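Oxidase/hydroxylase (Streptomyces hygroscopicus subsp. hygroscopicus, PDB 4XCB) binds nickel, 2-oxoglutarate and hygromycin B in a double-stranded beta-helix and is probably a 2-oxoglutarate-dependent oxygenase acting in orthosomycin biosynthesis. Local coordinates at residues G25-G30 with D72-P77; P168-R173 with A206-T211; S37-L42 with D219-A224. All coordinates share one frame; numbering follows the deposited sequence.

Contact 1. Residues G25-G30 with D72-P77; sequences GVFGSG and DRLLAP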
ATOM      1  N   GLY A  25     -11.663  25.601 -19.449  1.00 19.91           N
ATOM      2  CA  GLY A  25     -11.291  26.896 -19.983  1.00 18.60           C
ATOM      3  C   GLY A  25      -9.854  27.332 -19.786  1.00 18.35           C
ATOM      4  O   GLY A  25      -9.591  28.514 -19.616  1.00 22.50           O
ATOM      5  N   VAL A  26      -8.919  26.390 -19.810  1.00 12.96           N
ATOM      6  CA  VAL A  26      -7.520  26.730 -19.592  1.00 14.97           C
ATOM      7  C   VAL A  26      -6.977  27.594 -20.726  1.00 17.30           C
ATOM      8  O   VAL A  26      -6.179  28.518 -20.516  1.00 19.25           O
ATOM      9  CB  VAL A  26      -6.671  25.460 -19.455  1.00 14.83           C
ATOM     10  CG1 VAL A  26      -5.208  25.796 -19.254  1.00 16.70           C
ATOM     11  CG2 VAL A  26      -7.167  24.637 -18.281  1.00 15.36           C
ATOM     12  N   PHE A  27      -7.428  27.302 -21.932  1.00 17.40           N
ATOM     13  CA  PHE A  27      -6.958  28.047 -23.086  1.00 16.19           C
ATOM     14  C   PHE A  27      -8.103  28.796 -23.725  1.00 19.67           C
ATOM     15  O   PHE A  27      -9.193  28.252 -23.891  1.00 19.62           O
ATOM     16  CB  PHE A  27      -6.290  27.104 -24.080  1.00 14.96           C
ATOM     17  CG  PHE A  27      -5.121  26.379 -23.502  1.00 15.23           C
ATOM     18  CD1 PHE A  27      -3.872  26.988 -23.423  1.00 16.32           C
ATOM     19  CD2 PHE A  27      -5.259  25.092 -23.019  1.00 15.39           C
ATOM     20  CE1 PHE A  27      -2.800  26.325 -22.881  1.00 15.41           C
ATOM     21  CE2 PHE A  27      -4.188  24.426 -22.472  1.00 14.51           C
ATOM     22  CZ  PHE A  27      -2.951  25.041 -22.404  1.00 17.61           C
ATOM     23  N   GLY A  28      -7.854  30.054 -24.073  1.00 22.53           N
ATOM     24  CA  GLY A  28      -8.901  30.897 -24.618  1.00 16.94           C
ATOM     25  C   GLY A  28      -9.213  30.553 -26.052  1.00 21.52           C
ATOM     26  O   GLY A  28      -8.442  29.841 -26.696  1.00 21.74           O
ATOM     27  N   SER A  29     -10.333  31.075 -26.553  1.00 21.06           N
ATOM     28  CA  SER A  29     -10.775  30.807 -27.920  1.00 19.02           C
ATOM     29  C   SER A  29      -9.709  31.197 -28.948  1.00 22.47           C
ATOM     30  O   SER A  29      -9.497  30.491 -29.929  1.00 25.64           O
ATOM     31  CB  SER A  29     -12.102  31.530 -28.204  1.00 21.98           C
ATOM     32  OG  SER A  29     -12.113  32.830 -27.640  1.00 26.84           O
ATOM     33  N   GLY A  30      -9.016  32.301 -28.713  1.00 22.32           N
ATOM     34  CA  GLY A  30      -7.964  32.730 -29.619  1.00 20.64           C
ATOM     35  C   GLY A  30      -6.784  31.770 -29.644  1.00 23.68           C
ATOM     36  O   GLY A  30      -6.197  31.496 -30.695  1.00 24.23           O
ATOM     37  N   ASP A  72       3.132  26.644 -18.317  1.00 17.23           N
ATOM     38  CA  ASP A  72       2.876  26.364 -16.896  1.00 17.74           C
ATOM     39  C   ASP A  72       1.405  26.042 -16.590  1.00 16.53           C
ATOM     40  O   ASP A  72       1.098  25.545 -15.510  1.00 18.04           O
ATOM     41  CB  ASP A  72       3.342  27.524 -16.011  1.00 27.17           C
ATOM     42  CG  ASP A  72       2.727  28.843 -16.403  1.00 37.03           C
ATOM     43  OD1 ASP A  72       2.050  28.898 -17.452  1.00 41.72           O
ATOM     44  OD2 ASP A  72       2.937  29.833 -15.666  1.00 49.23           O
ATOM     45  N   ARG A  73       0.498  26.315 -17.523  1.00 15.33           N
ATOM     46  CA  ARG A  73      -0.899  25.952 -17.309  1.00 14.18           C
ATOM     47  C   ARG A  73      -1.041  24.441 -17.386  1.00 14.88           C
ATOM     48  O   ARG A  73      -1.992  23.878 -16.854  1.00 17.22           O
ATOM     49  CB  ARG A  73      -1.810  26.643 -18.326  1.00 14.62           C
ATOM     50  CG  ARG A  73      -2.109  28.089 -17.970  1.00 17.85           C
ATOM     51  CD  ARG A  73      -2.839  28.804 -19.091  1.00 16.20           C
ATOM     52  NE  ARG A  73      -2.018  28.948 -20.292  1.00 17.47           N
ATOM     53  CZ  ARG A  73      -2.440  29.525 -21.411  1.00 17.67           C
ATOM     54  NH1 ARG A  73      -3.672  30.005 -21.479  1.00 18.92           N
ATOM     55  NH2 ARG A  73      -1.626  29.636 -22.459  1.00 15.92           N
ATOM     56  N   LEU A  74      -0.105  23.790 -18.077  1.00 12.05           N
ATOM     57  CA  LEU A  74      -0.035  22.332 -18.067  1.00 12.87           C
ATOM     58  C   LEU A  74       0.919  21.832 -17.001  1.00 12.97           C
ATOM     59  O   LEU A  74       0.612  20.886 -16.281  1.00 13.73           O
ATOM     60  CB  LEU A  74       0.419  21.799 -19.425  1.00 14.52           C
ATOM     61  CG  LEU A  74      -0.427  22.153 -20.648  1.00 12.32           C
ATOM     62  CD1 LEU A  74      -0.015  21.292 -21.832  1.00 13.61           C
ATOM     63  CD2 LEU A  74      -1.902  21.955 -20.343  1.00 13.83           C
ATOM     64  N   LEU A  75       2.097  22.447 -16.918  1.00 14.07           N
ATOM     65  CA  LEU A  75       3.120  21.930 -16.031  1.00 13.29           C
ATOM     66  C   LEU A  75       2.753  22.053 -14.564  1.00 12.10           C
ATOM     67  O   LEU A  75       3.061  21.164 -13.779  1.00 14.34           O
ATOM     68  CB  LEU A  75       4.459  22.627 -16.274  1.00 14.69           C
ATOM     69  CG  LEU A  75       5.127  22.392 -17.626  1.00 16.19           C
ATOM     70  CD1 LEU A  75       6.546  22.901 -17.539  1.00 14.87           C
ATOM     71  CD2 LEU A  75       5.103  20.918 -17.997  1.00 14.79           C
ATOM     72  N   ALA A  76       2.087  23.135 -14.180  1.00 11.77           N
ATOM     73  CA  ALA A  76       1.818  23.310 -12.758  1.00 12.44           C
ATOM     74  C   ALA A  76       0.873  22.208 -12.225  1.00 12.19           C
ATOM     75  O   ALA A  76       1.190  21.580 -11.221  1.00 15.10           O
ATOM     76  CB  ALA A  76       1.268  24.709 -12.483  1.00 15.92           C
ATOM     77  N   PRO A  77      -0.255  21.925 -12.908  1.00 10.81           N
ATOM     78  CA  PRO A  77      -1.035  20.792 -12.379  1.00 10.39           C
ATOM     79  C   PRO A  77      -0.354  19.423 -12.517  1.00 11.14           C
ATOM     80  O   PRO A  77      -0.517  18.586 -11.630  1.00 10.13           O
ATOM     81  CB  PRO A  77      -2.331  20.838 -13.198  1.00 17.44           C
ATOM     82  CG  PRO A  77      -2.013  21.629 -14.404  1.00 16.13           C
ATOM     83  CD  PRO A  77      -0.982  22.634 -13.979  1.00 12.79           C
TER
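Phe27 lays its CE1 edge over the guanidinium of Arg73 on the outside of the double-stranded beta-helix, where the loop leading into helix 29-40 meets the first turn of helix 72-82. CE1 sits above the middle of the guanidinium, 3.5 Å from NH2 of Arg73, and the two planes are inclined by 56°. The ring therefore presents its rim to the flat face of the cation, which is not a parallel stack. At another point of the same rim, CZ of Phe27 meets CD2 of Leu74 at 3.9 Å, the methyl lying near the ring plane. Val26 covers the aliphatic part of the arginine: its CG1, turned anti to the backbone N (chi1 179°), packs 3.6 Å from CB of Arg73, and the same methyl rests over one face of the Phe27 ring, toward its rim. The polar link across the contact is modest, a weak hydrogen bond from NH1 of Arg73 to O of Val26 (3.1 Å). Stronger partners lie just beyond. Glu31, in the first turn of helix 29-40, and Asp71 both form salt bridges with NH2 of Arg73, so the NH2 end of the guanidinium beside the ring is held by two carboxylates. Beneath this layer Phe27 and Leu74 both reach Val200 and Val143 of the larger antiparallel sheet, so the contact joins the loop leading into helix 29-40 to the start of helix 72-82, both resting on that sheet. Gly28 takes the N-cap position of helix 29-40, and its N donates a hydrogen bond to OE1 of Glu31.

Contact 2. Residues P168-R173 with A206-T211; sequences PLLRER and ALMHGT. With NI (nickel (II) ion), chain E; AKG (2-oxoglutaric acid), chain F.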
ATOM      1  N   PRO A 168      -7.915  -7.857 -12.510  1.00 15.47           N
ATOM      2  CA  PRO A 168      -7.939  -7.591 -13.950  1.00 15.90           C
ATOM      3  C   PRO A 168      -9.352  -7.692 -14.508  1.00 18.34           C
ATOM      4  O   PRO A 168     -10.185  -8.437 -13.974  1.00 17.60           O
ATOM      5  CB  PRO A 168      -7.039  -8.685 -14.523  1.00 18.66           C
ATOM      6  CG  PRO A 168      -7.255  -9.829 -13.569  1.00 20.90           C
ATOM      7  CD  PRO A 168      -7.361  -9.192 -12.211  1.00 20.19           C
ATOM      8  N   LEU A 169      -9.615  -6.949 -15.573  1.00 17.51           N
ATOM      9  CA  LEU A 169     -10.955  -6.896 -16.150  1.00 16.57           C
ATOM     10  C   LEU A 169     -11.008  -7.511 -17.549  1.00 19.32           C
ATOM     11  O   LEU A 169     -11.926  -8.261 -17.874  1.00 18.91           O
ATOM     12  CB  LEU A 169     -11.440  -5.450 -16.199  1.00 14.70           C
ATOM     13  CG  LEU A 169     -12.849  -5.289 -16.780  1.00 18.16           C
ATOM     14  CD1 LEU A 169     -13.899  -5.743 -15.774  1.00 23.48           C
ATOM     15  CD2 LEU A 169     -13.093  -3.862 -17.213  1.00 19.76           C
ATOM     16  N   LEU A 170     -10.018  -7.219 -18.380  1.00 17.27           N
ATOM     17  CA  LEU A 170     -10.150  -7.541 -19.787  1.00 16.29           C
ATOM     18  C   LEU A 170      -9.932  -9.016 -20.130  1.00 21.18           C
ATOM     19  O   LEU A 170     -10.556  -9.534 -21.059  1.00 25.27           O
ATOM     20  CB  LEU A 170      -9.204  -6.663 -20.602  1.00 16.74           C
ATOM     21  CG  LEU A 170      -9.604  -5.181 -20.555  1.00 14.10           C
ATOM     22  CD1 LEU A 170      -8.793  -4.363 -21.575  1.00 15.91           C
ATOM     23  CD2 LEU A 170     -11.114  -5.001 -20.782  1.00 18.81           C
ATOM     24  N   ARG A 171      -9.051  -9.692 -19.395  1.00 18.73           N
ATOM     25  CA  ARG A 171      -8.673 -11.058 -19.756  1.00 22.01           C
ATOM     26  C   ARG A 171      -9.867 -12.012 -19.621  1.00 21.85           C
ATOM     27  O   ARG A 171     -10.111 -12.826 -20.507  1.00 23.04           O
ATOM     28  CB  ARG A 171      -7.492 -11.541 -18.901  1.00 21.28           C
ATOM     29  CG  ARG A 171      -6.865 -12.863 -19.340  1.00 23.32           C
ATOM     30  CD  ARG A 171      -6.143 -12.743 -20.677  1.00 27.91           C
ATOM     31  NE  ARG A 171      -4.984 -11.848 -20.635  1.00 24.28           N
ATOM     32  CZ  ARG A 171      -3.730 -12.246 -20.444  1.00 24.94           C
ATOM     33  NH1 ARG A 171      -3.457 -13.532 -20.270  1.00 27.12           N
ATOM     34  NH2 ARG A 171      -2.741 -11.357 -20.434  1.00 19.97           N
ATOM     35  N   GLU A 172     -10.613 -11.893 -18.524  1.00 24.50           N
ATOM     36  CA  GLU A 172     -11.751 -12.779 -18.282  1.00 28.37           C
ATOM     37  C   GLU A 172     -12.831 -12.564 -19.331  1.00 31.60           C
ATOM     38  O   GLU A 172     -13.434 -13.524 -19.805  1.00 34.66           O
ATOM     39  CB  GLU A 172     -12.322 -12.578 -16.872  1.00 32.64           C
ATOM     40  CG  GLU A 172     -12.605 -11.135 -16.478  1.00 36.28           C
ATOM     41  CD  GLU A 172     -14.066 -10.720 -16.623  1.00 39.72           C
ATOM     42  OE1 GLU A 172     -14.340  -9.506 -16.479  1.00 31.61           O
ATOM     43  OE2 GLU A 172     -14.938 -11.592 -16.870  1.00 39.10           O
ATOM     44  N   ARG A 173     -13.059 -11.305 -19.702  1.00 27.17           N
ATOM     45  CA  ARG A 173     -14.038 -10.983 -20.737  1.00 28.72           C
ATOM     46  C   ARG A 173     -13.672 -11.666 -22.044  1.00 29.38           C
ATOM     47  O   ARG A 173     -14.529 -12.220 -22.731  1.00 29.76           O
ATOM     48  CB  ARG A 173     -14.140  -9.471 -20.950  1.00 25.59           C
ATOM     49  CG  ARG A 173     -14.719  -8.718 -19.774  1.00 24.52           C
ATOM     50  CD  ARG A 173     -15.224  -7.341 -20.201  1.00 25.46           C
ATOM     51  NE  ARG A 173     -16.324  -7.429 -21.162  1.00 32.65           N
ATOM     52  CZ  ARG A 173     -17.590  -7.677 -20.837  1.00 30.01           C
ATOM     53  NH1 ARG A 173     -17.932  -7.877 -19.569  1.00 25.55           N
ATOM     54  NH2 ARG A 173     -18.518  -7.734 -21.784  1.00 30.01           N
ATOM     55  N   ALA A 206      -2.913   5.228 -15.306  1.00 11.62           N
ATOM     56  CA  ALA A 206      -3.391   3.997 -14.671  1.00 11.79           C
ATOM     57  C   ALA A 206      -4.892   3.782 -14.898  1.00 13.39           C
ATOM     58  O   ALA A 206      -5.370   2.646 -14.812  1.00 11.40           O
ATOM     59  CB  ALA A 206      -3.077   4.018 -13.185  1.00 12.89           C
ATOM     60  N   LEU A 207      -5.621   4.857 -15.187  1.00  9.15           N
ATOM     61  CA  LEU A 207      -7.071   4.766 -15.385  1.00 10.51           C
ATOM     62  C   LEU A 207      -7.376   3.989 -16.655  1.00 10.72           C
ATOM     63  O   LEU A 207      -6.738   4.188 -17.664  1.00 11.95           O
ATOM     64  CB  LEU A 207      -7.674   6.165 -15.453  1.00  8.40           C
ATOM     65  CG  LEU A 207      -9.192   6.223 -15.489  1.00  9.45           C
ATOM     66  CD1 LEU A 207      -9.739   5.789 -14.132  1.00 11.35           C
ATOM     67  CD2 LEU A 207      -9.592   7.642 -15.786  1.00 11.80           C
ATOM     68  N   MET A 208      -8.360   3.091 -16.612  1.00 10.23           N
ATOM     69  CA  MET A 208      -8.779   2.404 -17.817  1.00 10.32           C
ATOM     70  C   MET A 208      -9.776   3.283 -18.527  1.00  9.85           C
ATOM     71  O   MET A 208     -10.810   3.609 -17.955  1.00 10.67           O
ATOM     72  CB  MET A 208      -9.416   1.049 -17.511  1.00 13.76           C
ATOM     73  CG  MET A 208      -9.848   0.324 -18.778  1.00 15.77           C
ATOM     74  SD  MET A 208     -10.599  -1.280 -18.443  1.00 17.93           S
ATOM     75  CE  MET A 208      -9.180  -2.165 -17.802  1.00 15.97           C
ATOM     76  N   HIS A 209      -9.442   3.679 -19.750  1.00 10.63           N
ATOM     77  CA  HIS A 209     -10.195   4.713 -20.435  1.00 15.71           C
ATOM     78  C   HIS A 209     -10.152   4.526 -21.948  1.00 12.24           C
ATOM     79  O   HIS A 209      -9.389   3.718 -22.478  1.00 11.89           O
ATOM     80  CB  HIS A 209      -9.633   6.086 -20.067  1.00 11.92           C
ATOM     81  CG  HIS A 209      -8.241   6.293 -20.559  1.00 13.90           C
ATOM     82  ND1 HIS A 209      -7.140   5.752 -19.930  1.00 12.10           N
ATOM     83  CD2 HIS A 209      -7.781   6.930 -21.659  1.00 14.30           C
ATOM     84  CE1 HIS A 209      -6.051   6.076 -20.613  1.00 15.32           C
ATOM     85  NE2 HIS A 209      -6.417   6.786 -21.664  1.00 11.77           N
ATOM     86  N   GLY A 210     -10.979   5.292 -22.644  1.00 13.77           N
ATOM     87  CA  GLY A 210     -11.009   5.259 -24.094  1.00 14.69           C
ATOM     88  C   GLY A 210     -12.012   6.296 -24.528  1.00 12.28           C
ATOM     89  O   GLY A 210     -12.252   7.261 -23.811  1.00 14.55           O
ATOM     90  N   THR A 211     -12.606   6.115 -25.700  1.00 15.05           N
ATOM     91  CA  THR A 211     -13.723   6.982 -26.072  1.00 14.03           C
ATOM     92  C   THR A 211     -14.826   6.200 -26.741  1.00 18.17           C
ATOM     93  O   THR A 211     -14.601   5.122 -27.283  1.00 18.01           O
ATOM     94  CB  THR A 211     -13.315   8.112 -27.033  1.00 14.58           C
ATOM     95  OG1 THR A 211     -13.343   7.627 -28.382  1.00 17.61           O
ATOM     96  CG2 THR A 211     -11.926   8.644 -26.698  1.00 14.75           C
TER
HETATM   97 NI    NI E 301      -5.391   6.967 -23.480  1.00 15.88          NI
HETATM   98  C1  AKG F 302      -5.130   8.499 -25.744  1.00 19.85           C
HETATM   99  O1  AKG F 302      -4.460   7.592 -25.156  1.00 19.42           O
HETATM  100  O2  AKG F 302      -4.644   9.122 -26.735  1.00 19.76           O
HETATM  101  C2  AKG F 302      -6.511   8.841 -25.254  1.00 19.31           C
HETATM  102  O5  AKG F 302      -6.890   8.303 -24.229  1.00 17.46           O
HETATM  103  C3  AKG F 302      -7.389   9.789 -26.053  1.00 17.11           C
HETATM  104  C4  AKG F 302      -8.488  10.431 -25.239  1.00 18.53           C
HETATM  105  C5  AKG F 302      -9.473  11.129 -26.163  1.00 17.82           C
HETATM  106  O3  AKG F 302     -10.393  11.845 -25.677  1.00 19.47           O
HETATM  107  O4  AKG F 302      -9.361  10.988 -27.411  1.00 19.23           O
HETATM  108  O   HOH W   1      -4.512   8.934 -22.710  1.00 17.54           O
HETATM  109  O   HOH W   2      -3.567   6.322 -22.921  1.00 16.74           O
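Met208 is the one residue of 206-211 that meets 168-173, and it does so with both atoms at the end of its chain, SD on one leucine and CE on the next. In this double-stranded beta-helix, strand 209-211 belongs to the smaller antiparallel sheet, and helix 170-175 lies outside it. The chain of Met208 runs straight from CA to SD and bends only at its last torsion (chi3 -67°), which brings CE tip to tip with Leu170, 4.1 Å from CG. SD lies 3.8 Å from CD2 of Leu169, whose side chain crosses it obliquely. All three are buried and join by apolar packing alone. Glu110 receives hydrogen bonds from the backbone N of both leucines and touches Met208. The next residue, His209, belongs to the metal site: NE2 binds nickel at 2.1 Å, alongside His105, two waters and the O1 and O5 atoms of 2-oxoglutarate. Across the imidazole, ND1 donates to O of Leu207 (2.8 Å), approaching from above the carbonyl plane. The acceptor lies in the ring plane, so this bond restrains ring rotation and leaves NE2 directed at the metal. Farther on, CG2 of Thr211 packs 3.5 Å from C5 of 2-oxoglutarate.

Contact 3. Residues S37-L42 with D219-A224; sequences SELERL and DRLLTA. With AKG (2-oxoglutaric acid), chain F.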
ATOM      1  N   SER A  37      -5.101  26.201 -36.215  1.00 19.99           N
ATOM      2  CA  SER A  37      -4.424  26.684 -37.416  1.00 20.47           C
ATOM      3  C   SER A  37      -3.109  25.970 -37.644  1.00 21.09           C
ATOM      4  O   SER A  37      -2.804  25.555 -38.763  1.00 21.22           O
ATOM      5  CB  SER A  37      -4.166  28.188 -37.333  1.00 20.37           C
ATOM      6  OG  SER A  37      -3.207  28.583 -38.313  1.00 24.91           O
ATOM      7  N   GLU A  38      -2.322  25.834 -36.580  1.00 18.70           N
ATOM      8  CA  GLU A  38      -1.024  25.186 -36.679  1.00 19.78           C
ATOM      9  C   GLU A  38      -1.168  23.718 -37.100  1.00 20.25           C
ATOM     10  O   GLU A  38      -0.468  23.263 -38.000  1.00 23.83           O
ATOM     11  CB  GLU A  38      -0.265  25.299 -35.358  1.00 20.06           C
ATOM     12  CG  GLU A  38       1.170  24.779 -35.428  1.00 22.07           C
ATOM     13  CD  GLU A  38       2.163  25.780 -36.021  1.00 25.74           C
ATOM     14  OE1 GLU A  38       1.748  26.716 -36.727  1.00 28.72           O
ATOM     15  OE2 GLU A  38       3.374  25.627 -35.770  1.00 32.09           O
ATOM     16  N   LEU A  39      -2.098  22.985 -36.486  1.00 19.78           N
ATOM     17  CA  LEU A  39      -2.283  21.581 -36.851  1.00 16.40           C
ATOM     18  C   LEU A  39      -2.637  21.425 -38.324  1.00 18.36           C
ATOM     19  O   LEU A  39      -2.173  20.503 -38.989  1.00 20.54           O
ATOM     20  CB  LEU A  39      -3.359  20.934 -35.990  1.00 16.05           C
ATOM     21  CG  LEU A  39      -2.994  20.669 -34.530  1.00 15.40           C
ATOM     22  CD1 LEU A  39      -4.245  20.262 -33.793  1.00 14.91           C
ATOM     23  CD2 LEU A  39      -1.935  19.587 -34.395  1.00 16.38           C
ATOM     24  N   GLU A  40      -3.449  22.340 -38.841  1.00 21.09           N
ATOM     25  CA  GLU A  40      -3.831  22.284 -40.250  1.00 21.61           C
ATOM     26  C   GLU A  40      -2.624  22.396 -41.172  1.00 25.68           C
ATOM     27  O   GLU A  40      -2.651  21.900 -42.297  1.00 25.78           O
ATOM     28  CB  GLU A  40      -4.842  23.383 -40.570  1.00 23.99           C
ATOM     29  CG  GLU A  40      -6.153  23.232 -39.815  1.00 31.73           C
ATOM     30  CD  GLU A  40      -7.219  24.210 -40.278  1.00 41.10           C
ATOM     31  OE1 GLU A  40      -7.042  24.823 -41.354  1.00 45.65           O
ATOM     32  OE2 GLU A  40      -8.235  24.366 -39.564  1.00 43.20           O
ATOM     33  N   ARG A  41      -1.566  23.042 -40.685  1.00 22.24           N
ATOM     34  CA  ARG A  41      -0.334  23.204 -41.444  1.00 24.87           C
ATOM     35  C   ARG A  41       0.719  22.131 -41.149  1.00 25.92           C
ATOM     36  O   ARG A  41       1.876  22.267 -41.544  1.00 30.51           O
ATOM     37  CB  ARG A  41       0.260  24.589 -41.171  1.00 25.28           C
ATOM     38  CG  ARG A  41      -0.441  25.722 -41.903  1.00 27.70           C
ATOM     39  CD  ARG A  41       0.178  27.073 -41.570  1.00 23.30           C
ATOM     40  NE  ARG A  41      -0.364  27.648 -40.343  1.00 25.14           N
ATOM     41  CZ  ARG A  41       0.287  27.672 -39.187  1.00 20.94           C
ATOM     42  NH1 ARG A  41       1.502  27.149 -39.095  1.00 24.53           N
ATOM     43  NH2 ARG A  41      -0.275  28.216 -38.121  1.00 23.90           N
ATOM     44  N   LEU A  42       0.330  21.070 -40.448  1.00 21.97           N
ATOM     45  CA  LEU A  42       1.267  19.995 -40.140  1.00 25.30           C
ATOM     46  C   LEU A  42       0.805  18.683 -40.749  1.00 25.79           C
ATOM     47  O   LEU A  42      -0.376  18.506 -41.040  1.00 24.38           O
ATOM     48  CB  LEU A  42       1.432  19.833 -38.630  1.00 22.75           C
ATOM     49  CG  LEU A  42       2.037  21.009 -37.865  1.00 23.84           C
ATOM     50  CD1 LEU A  42       1.857  20.782 -36.363  1.00 22.47           C
ATOM     51  CD2 LEU A  42       3.494  21.189 -38.209  1.00 24.94           C
ATOM     52  N   ASP A 219     -14.696  17.551 -37.366  1.00 20.98           N
ATOM     53  CA  ASP A 219     -13.511  16.886 -36.819  1.00 16.20           C
ATOM     54  C   ASP A 219     -13.457  16.921 -35.303  1.00 19.89           C
ATOM     55  O   ASP A 219     -13.721  17.949 -34.681  1.00 20.15           O
ATOM     56  CB  ASP A 219     -12.229  17.524 -37.353  1.00 15.86           C
ATOM     57  CG  ASP A 219     -11.970  17.191 -38.803  1.00 19.88           C
ATOM     58  OD1 ASP A 219     -10.901  17.592 -39.316  1.00 24.44           O
ATOM     59  OD2 ASP A 219     -12.831  16.532 -39.423  1.00 26.48           O
ATOM     60  N   ARG A 220     -13.079  15.792 -34.716  1.00 20.54           N
ATOM     61  CA  ARG A 220     -12.805  15.730 -33.289  1.00 16.23           C
ATOM     62  C   ARG A 220     -11.303  15.892 -33.141  1.00 14.26           C
ATOM     63  O   ARG A 220     -10.540  15.179 -33.788  1.00 16.82           O
ATOM     64  CB  ARG A 220     -13.294  14.410 -32.695  1.00 18.17           C
ATOM     65  CG  ARG A 220     -13.102  14.244 -31.200  1.00 15.14           C
ATOM     66  CD  ARG A 220     -13.276  12.764 -30.836  1.00 14.01           C
ATOM     67  NE  ARG A 220     -13.435  12.535 -29.402  1.00 16.72           N
ATOM     68  CZ  ARG A 220     -12.421  12.400 -28.555  1.00 19.93           C
ATOM     69  NH1 ARG A 220     -11.173  12.508 -29.003  1.00 16.17           N
ATOM     70  NH2 ARG A 220     -12.661  12.179 -27.265  1.00 17.85           N
ATOM     71  N   LEU A 221     -10.878  16.834 -32.303  1.00 13.17           N
ATOM     72  CA  LEU A 221      -9.477  17.258 -32.319  1.00 15.88           C
ATOM     73  C   LEU A 221      -8.906  17.508 -30.923  1.00 15.61           C
ATOM     74  O   LEU A 221      -9.526  18.160 -30.091  1.00 14.44           O
ATOM     75  CB  LEU A 221      -9.333  18.530 -33.160  1.00 18.11           C
ATOM     76  CG  LEU A 221      -7.906  18.881 -33.592  1.00 16.53           C
ATOM     77  CD1 LEU A 221      -7.325  17.789 -34.478  1.00 19.52           C
ATOM     78  CD2 LEU A 221      -7.899  20.217 -34.319  1.00 22.77           C
ATOM     79  N   LEU A 222      -7.707  17.000 -30.675  1.00 15.15           N
ATOM     80  CA  LEU A 222      -7.047  17.292 -29.416  1.00 14.66           C
ATOM     81  C   LEU A 222      -5.560  17.068 -29.536  1.00 13.48           C
ATOM     82  O   LEU A 222      -5.093  16.451 -30.487  1.00 14.70           O
ATOM     83  CB  LEU A 222      -7.601  16.433 -28.279  1.00 16.79           C
ATOM     84  CG  LEU A 222      -7.071  15.003 -28.191  1.00 18.87           C
ATOM     85  CD1 LEU A 222      -7.486  14.366 -26.888  1.00 21.89           C
ATOM     86  CD2 LEU A 222      -7.545  14.167 -29.356  1.00 24.71           C
ATOM     87  N   THR A 223      -4.829  17.597 -28.563  1.00 14.45           N
ATOM     88  CA  THR A 223      -3.398  17.348 -28.453  1.00 14.53           C
ATOM     89  C   THR A 223      -3.091  16.806 -27.066  1.00 15.21           C
ATOM     90  O   THR A 223      -3.665  17.253 -26.078  1.00 19.76           O
ATOM     91  CB  THR A 223      -2.587  18.627 -28.713  1.00 14.68           C
ATOM     92  OG1 THR A 223      -2.995  19.636 -27.781  1.00 18.71           O
ATOM     93  CG2 THR A 223      -2.840  19.129 -30.136  1.00 15.19           C
ATOM     94  N   ALA A 224      -2.211  15.818 -26.997  1.00 12.17           N
ATOM     95  CA  ALA A 224      -1.921  15.130 -25.744  1.00 14.31           C
ATOM     96  C   ALA A 224      -0.448  15.252 -25.413  1.00 11.74           C
ATOM     97  O   ALA A 224       0.409  15.033 -26.277  1.00 14.06           O
ATOM     98  CB  ALA A 224      -2.301  13.671 -25.835  1.00 12.84           C
TER
HETATM   99  C1  AKG F 302      -5.130   8.499 -25.744  1.00 19.85           C
HETATM  100  O1  AKG F 302      -4.460   7.592 -25.156  1.00 19.42           O
HETATM  101  O2  AKG F 302      -4.644   9.122 -26.735  1.00 19.76           O
HETATM  102  C2  AKG F 302      -6.511   8.841 -25.254  1.00 19.31           C
HETATM  103  O5  AKG F 302      -6.890   8.303 -24.229  1.00 17.46           O
HETATM  104  C3  AKG F 302      -7.389   9.789 -26.053  1.00 17.11           C
HETATM  105  C4  AKG F 302      -8.488  10.431 -25.239  1.00 18.53           C
HETATM  106  C5  AKG F 302      -9.473  11.129 -26.163  1.00 17.82           C
HETATM  107  O3  AKG F 302     -10.393  11.845 -25.677  1.00 19.47           O
HETATM  108  O4  AKG F 302      -9.361  10.988 -27.411  1.00 19.23           O
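Leu39 and Leu221 point their branched ends at each other, tip to tip, where the last turn of helix 29-40 lies against strand 220-229. CD1 of Leu39 is the methyl that does the touching: it stands 3.7 Å from CD2 of Leu221 and lies 4.1 Å from CG2 of Thr223, two residues on along the strand. Both of these strand residues face the helix, whereas Leu222 between them turns away, its CD1 coming 3.9 Å from C5 of 2-oxoglutarate. Phe65 of helix 63-69 packs against both Leu39 and Thr223 and extends the apolar layer.

Arg220 serves the ligand side of the strand. With CG anti to the backbone N (chi1 -178°) and the chain extended as far as NE, its guanidinium is carried out to the C5 carboxylate. Two N-H groups grip that carboxylate: NH2 donates to O3 at 2.8 Å in a nearly straight bond (172°), with O3 in the guanidinium plane, and NH1 reaches O4 at 2.9 Å with a more bent geometry (140°). NH2 also has a weak hydrogen bond to O of Gly154. A leucine in place of Arg220 would remove both donors and the positive charge, and would probably leave the C5 carboxylate of 2-oxoglutarate without its charged mate and less firmly held. The strand thus works with two faces, a hydrophobic one packed by a helix and an inner one bearing an arginine for the cosubstrate's distal carboxylate, as in the double-stranded beta-helix of 2-oxoglutarate-dependent oxygenases.

In the fold
From the N terminus, the chain enters contact 1 just before helix 29-40, whose last turn opens contact 3. Contact 1 closes at 72-77 while the loop of contact 3 is still open, so the two cross. Contact 2 opens at 168-173 and closes at 206-211, in series with contact 1 and nested within the loop that contact 3 closes at 219-224. Contact 1 joins the loop before helix 29-40 to helix 72-82 on the larger sheet, and contact 3 sets the end of helix 29-40 against a strand of that sheet; contact 2 ties the start of helix 170-175 to the beginning of strand 209-211 in the smaller sheet. Contacts 2 and 3 meet at Thr211 and Arg220, beside 2-oxoglutarate.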